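Local coordinates for protein 5-Carboxyvanillate Decarboxylase (Novosphingobium aromaticivorans, PDB 4QRN) that probably removes a carboxylate group from 5-carboxyvanillate as a metal-dependent decarboxylase of the amidohydrolase family, here with manganese and a nitro-substituted inhibitor bound, at residues S256-V261 with N305-N310; Y273-M278 with K296-Y301. All blocks are in the same frame, centred on the assembly; numbering follows the deposited sequence.

Contact 1. Residues S256-V261 with N305-N310; sequences SLQIMV and NVLVTN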
loop_
_atom_site.group_PDB
_atom_site.type_symbol
_atom_site.label_atom_id
_atom_site.label_comp_id
_atom_site.label_asym_id
_atom_site.label_seq_id
_atom_site.Cartn_x
_atom_site.Cartn_y
_atom_site.Cartn_z
ATOM N N SER A 256 24.739 -8.874 -5.183
ATOM C CA SER A 256 24.533 -8.701 -6.623
ATOM C C SER A 256 23.072 -8.852 -7.041
ATOM O O SER A 256 22.723 -8.474 -8.155
ATOM C CB SER A 256 25.376 -9.688 -7.424
ATOM O OG SER A 256 24.905 -11.013 -7.314
ATOM N N LEU A 257 22.240 -9.422 -6.179
ATOM C CA LEU A 257 20.879 -9.773 -6.593
ATOM C C LEU A 257 20.034 -8.562 -6.939
ATOM O O LEU A 257 19.982 -7.601 -6.168
ATOM C CB LEU A 257 20.220 -10.548 -5.459
ATOM C CG LEU A 257 18.776 -10.988 -5.670
ATOM C CD1 LEU A 257 18.696 -12.065 -6.735
ATOM C CD2 LEU A 257 18.198 -11.473 -4.347
ATOM N N GLN A 258 19.360 -8.634 -8.083
ATOM C CA GLN A 258 18.401 -7.617 -8.482
ATOM C C GLN A 258 17.002 -8.220 -8.417
ATOM O O GLN A 258 16.756 -9.282 -8.989
ATOM C CB GLN A 258 18.665 -7.128 -9.911
ATOM C CG GLN A 258 20.076 -6.569 -10.094
ATOM C CD GLN A 258 20.317 -5.335 -9.238
ATOM O OE1 GLN A 258 19.549 -4.378 -9.303
ATOM N NE2 GLN A 258 21.355 -5.367 -8.393
ATOM N N ILE A 259 16.097 -7.521 -7.722
ATOM C CA ILE A 259 14.685 -7.884 -7.697
ATOM C C ILE A 259 13.892 -6.786 -8.381
ATOM O O ILE A 259 14.013 -5.605 -8.039
ATOM C CB ILE A 259 14.150 -8.149 -6.278
ATOM C CG1 ILE A 259 14.926 -9.310 -5.643
ATOM C CG2 ILE A 259 12.625 -8.433 -6.353
ATOM C CD1 ILE A 259 14.469 -9.685 -4.216
ATOM N N MET A 260 13.083 -7.194 -9.361
ATOM C CA MET A 260 12.164 -6.324 -10.085
ATOM C C MET A 260 10.751 -6.475 -9.550
ATOM O O MET A 260 10.326 -7.586 -9.257
ATOM C CB MET A 260 12.165 -6.730 -11.564
ATOM C CG MET A 260 13.481 -6.570 -12.275
ATOM S SD MET A 260 13.455 -7.400 -13.878
ATOM C CE MET A 260 14.985 -6.809 -14.550
ATOM N N VAL A 261 10.047 -5.352 -9.450
ATOM C CA VAL A 261 8.613 -5.367 -9.186
ATOM C C VAL A 261 7.945 -4.366 -10.116
ATOM O O VAL A 261 8.565 -3.404 -10.595
ATOM C CB VAL A 261 8.257 -5.051 -7.724
ATOM C CG1 VAL A 261 8.690 -6.181 -6.795
ATOM C CG2 VAL A 261 8.866 -3.723 -7.296
ATOM N N ASN A 305 19.589 -2.456 -5.540
ATOM C CA ASN A 305 19.141 -3.844 -5.703
ATOM C C ASN A 305 17.709 -4.019 -6.161
ATOM O O ASN A 305 17.338 -5.142 -6.479
ATOM C CB ASN A 305 19.316 -4.632 -4.402
ATOM C CG ASN A 305 20.757 -4.768 -4.002
ATOM O OD1 ASN A 305 21.294 -3.957 -3.231
ATOM N ND2 ASN A 305 21.409 -5.792 -4.522
ATOM N N VAL A 306 16.906 -2.964 -6.212
ATOM C CA VAL A 306 15.517 -3.075 -6.642
ATOM C C VAL A 306 15.320 -2.303 -7.932
ATOM O O VAL A 306 15.926 -1.258 -8.146
ATOM C CB VAL A 306 14.562 -2.579 -5.537
ATOM C CG1 VAL A 306 13.097 -2.678 -5.980
ATOM C CG2 VAL A 306 14.798 -3.386 -4.253
ATOM N N LEU A 307 14.493 -2.847 -8.810
ATOM C CA LEU A 307 14.179 -2.260 -10.106
ATOM C C LEU A 307 12.655 -2.238 -10.224
ATOM O O LEU A 307 11.984 -3.135 -9.704
ATOM C CB LEU A 307 14.767 -3.132 -11.214
ATOM C CG LEU A 307 16.301 -3.231 -11.200
ATOM C CD1 LEU A 307 16.755 -4.379 -12.082
ATOM C CD2 LEU A 307 16.967 -1.899 -11.633
ATOM N N VAL A 308 12.123 -1.216 -10.883
ATOM C CA VAL A 308 10.680 -1.032 -10.930
ATOM C C VAL A 308 10.203 -0.856 -12.348
ATOM O O VAL A 308 10.878 -0.234 -13.185
ATOM C CB VAL A 308 10.294 0.213 -10.090
ATOM C CG1 VAL A 308 8.898 0.732 -10.402
ATOM C CG2 VAL A 308 10.459 -0.098 -8.623
ATOM N N THR A 309 9.025 -1.397 -12.626
ATOM C CA THR A 309 8.333 -1.102 -13.876
ATOM C C THR A 309 7.050 -0.329 -13.566
ATOM O O THR A 309 6.546 -0.353 -12.451
ATOM C CB THR A 309 8.004 -2.351 -14.712
ATOM O OG1 THR A 309 6.774 -2.935 -14.236
ATOM C CG2 THR A 309 9.141 -3.368 -14.698
ATOM N N ASN A 310 6.492 0.308 -14.598
ATOM C CA ASN A 310 5.227 1.031 -14.450
ATOM C C ASN A 310 4.010 0.225 -14.880
ATOM O O ASN A 310 2.999 0.822 -15.254
ATOM C CB ASN A 310 5.231 2.360 -15.214
ATOM C CG ASN A 310 4.944 2.165 -16.674
ATOM O OD1 ASN A 310 5.549 1.310 -17.309
ATOM N ND2 ASN A 310 4.034 2.961 -17.226
#

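Contact 2. Residues Y273-M278 with K296-Y301; sequences YRLDYM and KTIEGY. With 1DF (4-hydroxy-3-methoxy-5-nitrobenzoic acid), chain N.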
loop_
_atom_site.group_PDB
_atom_site.type_symbol
_atom_site.label_atom_id
_atom_site.label_comp_id
_atom_site.label_asym_id
_atom_site.label_seq_id
_atom_site.Cartn_x
_atom_site.Cartn_y
_atom_site.Cartn_z
ATOM N N TYR A 273 10.050 7.113 3.127
ATOM C CA TYR A 273 10.452 7.830 4.331
ATOM C C TYR A 273 9.941 7.093 5.586
ATOM O O TYR A 273 10.689 6.926 6.563
ATOM C CB TYR A 273 9.905 9.266 4.298
ATOM C CG TYR A 273 10.389 10.107 5.456
ATOM C CD1 TYR A 273 9.712 10.118 6.666
ATOM C CD2 TYR A 273 11.562 10.877 5.337
ATOM C CE1 TYR A 273 10.187 10.865 7.722
ATOM C CE2 TYR A 273 12.015 11.649 6.375
ATOM C CZ TYR A 273 11.332 11.636 7.574
ATOM O OH TYR A 273 11.817 12.412 8.611
ATOM N N ARG A 274 8.670 6.695 5.555
ATOM C CA ARG A 274 8.050 5.971 6.651
ATOM C C ARG A 274 8.669 4.577 6.813
ATOM O O ARG A 274 8.873 4.124 7.949
ATOM C CB ARG A 274 6.554 5.917 6.419
ATOM C CG ARG A 274 5.750 5.193 7.472
ATOM C CD ARG A 274 4.383 5.849 7.485
ATOM N NE ARG A 274 3.351 5.253 8.312
ATOM C CZ ARG A 274 3.169 5.512 9.598
ATOM N NH1 ARG A 274 4.056 6.249 10.289
ATOM N NH2 ARG A 274 2.100 4.991 10.207
ATOM N N LEU A 275 8.963 3.886 5.729
ATOM C CA LEU A 275 9.606 2.581 5.819
ATOM C C LEU A 275 10.915 2.684 6.591
ATOM O O LEU A 275 11.177 1.919 7.522
ATOM C CB LEU A 275 9.878 1.978 4.446
ATOM C CG LEU A 275 8.671 1.661 3.576
ATOM C CD1 LEU A 275 9.126 1.124 2.227
ATOM C CD2 LEU A 275 7.718 0.694 4.242
ATOM N N ASP A 276 11.780 3.603 6.177
ATOM C CA ASP A 276 13.071 3.715 6.844
ATOM C C ASP A 276 12.931 4.208 8.276
ATOM O O ASP A 276 13.611 3.693 9.161
ATOM C CB ASP A 276 14.039 4.586 6.039
ATOM C CG ASP A 276 14.991 3.753 5.160
ATOM O OD1 ASP A 276 15.422 2.649 5.590
ATOM O OD2 ASP A 276 15.326 4.208 4.053
ATOM N N TYR A 277 12.067 5.193 8.516
ATOM C CA TYR A 277 11.920 5.704 9.869
ATOM C C TYR A 277 11.463 4.583 10.807
ATOM O O TYR A 277 12.034 4.383 11.884
ATOM C CB TYR A 277 10.924 6.879 9.924
ATOM C CG TYR A 277 10.890 7.480 11.307
ATOM C CD1 TYR A 277 10.027 6.987 12.266
ATOM C CD2 TYR A 277 11.789 8.476 11.673
ATOM C CE1 TYR A 277 10.028 7.492 13.569
ATOM C CE2 TYR A 277 11.823 8.978 12.955
ATOM C CZ TYR A 277 10.942 8.486 13.904
ATOM O OH TYR A 277 10.967 8.984 15.186
ATOM N N MET A 278 10.421 3.865 10.419
ATOM C CA MET A 278 9.859 2.854 11.298
ATOM C C MET A 278 10.682 1.576 11.338
ATOM O O MET A 278 10.712 0.906 12.381
ATOM C CB MET A 278 8.387 2.595 10.958
ATOM C CG MET A 278 7.484 3.791 11.272
ATOM S SD MET A 278 7.586 4.171 13.050
ATOM C CE MET A 278 6.428 5.511 13.225
ATOM N N LYS A 296 22.583 -1.407 4.758
ATOM C CA LYS A 296 22.114 -0.187 4.086
ATOM C C LYS A 296 20.741 0.176 4.628
ATOM O O LYS A 296 20.077 -0.632 5.287
ATOM C CB LYS A 296 21.996 -0.357 2.560
ATOM C CG LYS A 296 23.269 -0.822 1.898
ATOM C CD LYS A 296 23.141 -0.840 0.376
ATOM C CE LYS A 296 24.486 -1.128 -0.271
ATOM N NZ LYS A 296 24.403 -0.963 -1.726
ATOM N N THR A 297 20.321 1.400 4.358
ATOM C CA THR A 297 18.929 1.789 4.538
ATOM C C THR A 297 18.070 1.148 3.456
ATOM O O THR A 297 18.568 0.675 2.428
ATOM C CB THR A 297 18.776 3.311 4.446
ATOM O OG1 THR A 297 19.204 3.719 3.142
ATOM C CG2 THR A 297 19.612 4.018 5.517
ATOM N N ILE A 298 16.762 1.159 3.687
ATOM C CA ILE A 298 15.837 0.682 2.664
ATOM C C ILE A 298 16.004 1.520 1.394
ATOM O O ILE A 298 16.009 0.977 0.284
ATOM C CB ILE A 298 14.383 0.667 3.196
ATOM C CG1 ILE A 298 14.298 -0.371 4.336
ATOM C CG2 ILE A 298 13.409 0.320 2.069
ATOM C CD1 ILE A 298 12.977 -0.367 5.081
ATOM N N GLU A 299 16.183 2.831 1.542
ATOM C CA GLU A 299 16.480 3.680 0.402
ATOM C C GLU A 299 17.723 3.184 -0.358
ATOM O O GLU A 299 17.719 3.110 -1.606
ATOM C CB GLU A 299 16.666 5.113 0.880
ATOM C CG GLU A 299 17.056 6.047 -0.242
ATOM C CD GLU A 299 17.097 7.467 0.203
ATOM O OE1 GLU A 299 17.274 7.711 1.416
ATOM O OE2 GLU A 299 16.940 8.343 -0.657
ATOM N N GLY A 300 18.774 2.844 0.387
ATOM C CA GLY A 300 19.965 2.308 -0.235
ATOM C C GLY A 300 19.700 1.060 -1.055
ATOM O O GLY A 300 20.222 0.935 -2.172
ATOM N N TYR A 301 18.907 0.140 -0.527
ATOM C CA TYR A 301 18.599 -1.067 -1.291
ATOM C C TYR A 301 17.760 -0.742 -2.515
ATOM O O TYR A 301 17.923 -1.394 -3.541
ATOM C CB TYR A 301 17.883 -2.129 -0.435
ATOM C CG TYR A 301 18.753 -2.642 0.688
ATOM C CD1 TYR A 301 19.950 -3.314 0.418
ATOM C CD2 TYR A 301 18.409 -2.423 2.012
ATOM C CE1 TYR A 301 20.760 -3.765 1.446
ATOM C CE2 TYR A 301 19.210 -2.853 3.040
ATOM C CZ TYR A 301 20.384 -3.518 2.757
ATOM O OH TYR A 301 21.173 -3.899 3.817
HETATM C C1 1DF N . 2.535 4.241 16.113
HETATM C CO1 1DF N . 2.456 5.190 15.120
HETATM C CO2 1DF N . 1.455 4.041 16.970
HETATM C CM1 1DF N . 1.256 5.912 15.028
HETATM C CM2 1DF N . 0.365 4.889 16.941
HETATM O OM 1DF N . -0.710 4.768 17.775
HETATM C CZ 1DF N . 0.298 5.899 16.008
HETATM C CC 1DF N . 3.746 3.442 16.296
HETATM C CV 1DF N . -0.813 3.610 18.553
HETATM O O1 1DF N . 3.661 2.323 16.838
HETATM O O2 1DF N . 4.893 3.916 15.945
HETATM O O3 1DF N . -0.632 6.859 16.108
HETATM N N 1DF N . 0.962 6.529 13.692
HETATM O O11 1DF N . -0.083 7.056 13.410
HETATM O O22 1DF N . 1.783 6.299 12.777
HETATM O O HOH W 1 15.883 6.787 3.907
#

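Contact 1. Residues S256-V261 with N305-N310
N305, which leaves the helical conformation just ahead of strand 306-309, grips L257 through its side chain: ND2 donates to L257 O over 2.8 Å, almost straight at 176° and within the plane of the N305 amide. The same ND2 also donates to P255 O, so two carbonyls fix the rotation of this amide. N305 O receives I259 N at 3.0 Å, which starts the parallel pairing. Q258 bends at its second torsion (chi2 -63°), bringing its amide alongside the N305 backbone, with OE1 3.7 Å from N305 CA. The two side chains run roughly perpendicular, yet their amide planes are only 21° apart. Outside the pair, R330 donates to Q258 OE1 and S304 O accepts from Q258 NE2, holding the amide at both ends. V306 points to the sheet face that also carries I259, V261 and V308. L307 then donates its N to I259 O (2.9 Å) and accepts V261 N on its own O (3.0 Å). Its isobutyl group lies against M260 on the other face: L307 CB meets M260 CG at 3.8 Å, while L307 CD1 reaches M260 CE. V308 brings CG2 to within 4.2 Å of V261 CG2. At T309 the N bonds to V261 O (2.9 Å), and the hydroxyl is hydrogen-bonded to Y208 OH, near the metal ligand E41. The two are adjacent strands of the parallel sheet, flanked by 207-209 and 331-332, as expected for the (beta/alpha) barrel of the amidohydrolase family. The I259, V261 and V306 face packs on helix 233-248, with F251 of helix 250-253 also touching I259 and V306, whereas M260 and L307 rest on W370 of helix 356-370.

Contact 2. Residues Y273-M278 with K296-Y301
The amino-terminal turn of helix 298-304 is held by a carboxylate from helix 268-284, D276, which meets two successive backbone N-H groups. D276 OD1 accepts from I298 N at 2.8 Å through its syn lone pair. D276 OD2 accepts from E299 N at 3.0 Å, again on the syn side, though the donor stands 21° out of the carboxylate plane. An unusual first torsion, -97°, turns the group to span both donors. T297 caps the same turn from within, its OG1 accepting from G300 N at 2.9 Å. The positive end of the helix dipole would probably favour the charged form of D276. A water donates to D276 OD2 (2.6 Å) and to E299 OE1 (3.0 Å), probably easing the repulsion between the two acids. Beside this polar grip, the I298 side chain runs antiparallel to that of D276 and puts CD1 against L275 CB at 3.9 Å; L243 of helix 233-248 touches both of these apolar side chains.

Another part of helix 268-284 serves the second subunit. R274, extended from CG to NE, sends NH2 to nitro oxygen O22 of the inhibitor at 2.9 Å, in the plane of the guanidinium edge, with a weak bond from NH1. M278 CE lies 3.5 Å from the inhibitor's carboxylate O2. Y73 and R80 of the second subunit bind the same ligand, so this helix completes a pocket shared across the dimer interface. At the helix start, T297 is the N-cap, and D276 supplements it through a tertiary contact, taking the two N-H groups that precede G300 N.

From the N terminus, the chain first passes through strand 259-261, the leading half of contact 1, and then enters helix 268-284, where 273-278 provides one side of contact 2. An excursion follows before 296-301 returns to meet that helix, closing the shorter loop. Helix 298-304 leads directly into strand 306-309, which pairs with strand 259-261 and closes the longer loop, so contact 2 is nested inside contact 1. Their centres lie about 16 Å apart, and they touch where V306 CG2 packs against Y301 O at 3.8 Å. Together they tie the parallel sheet near the metal site to helix 268-284, which borders the second subunit.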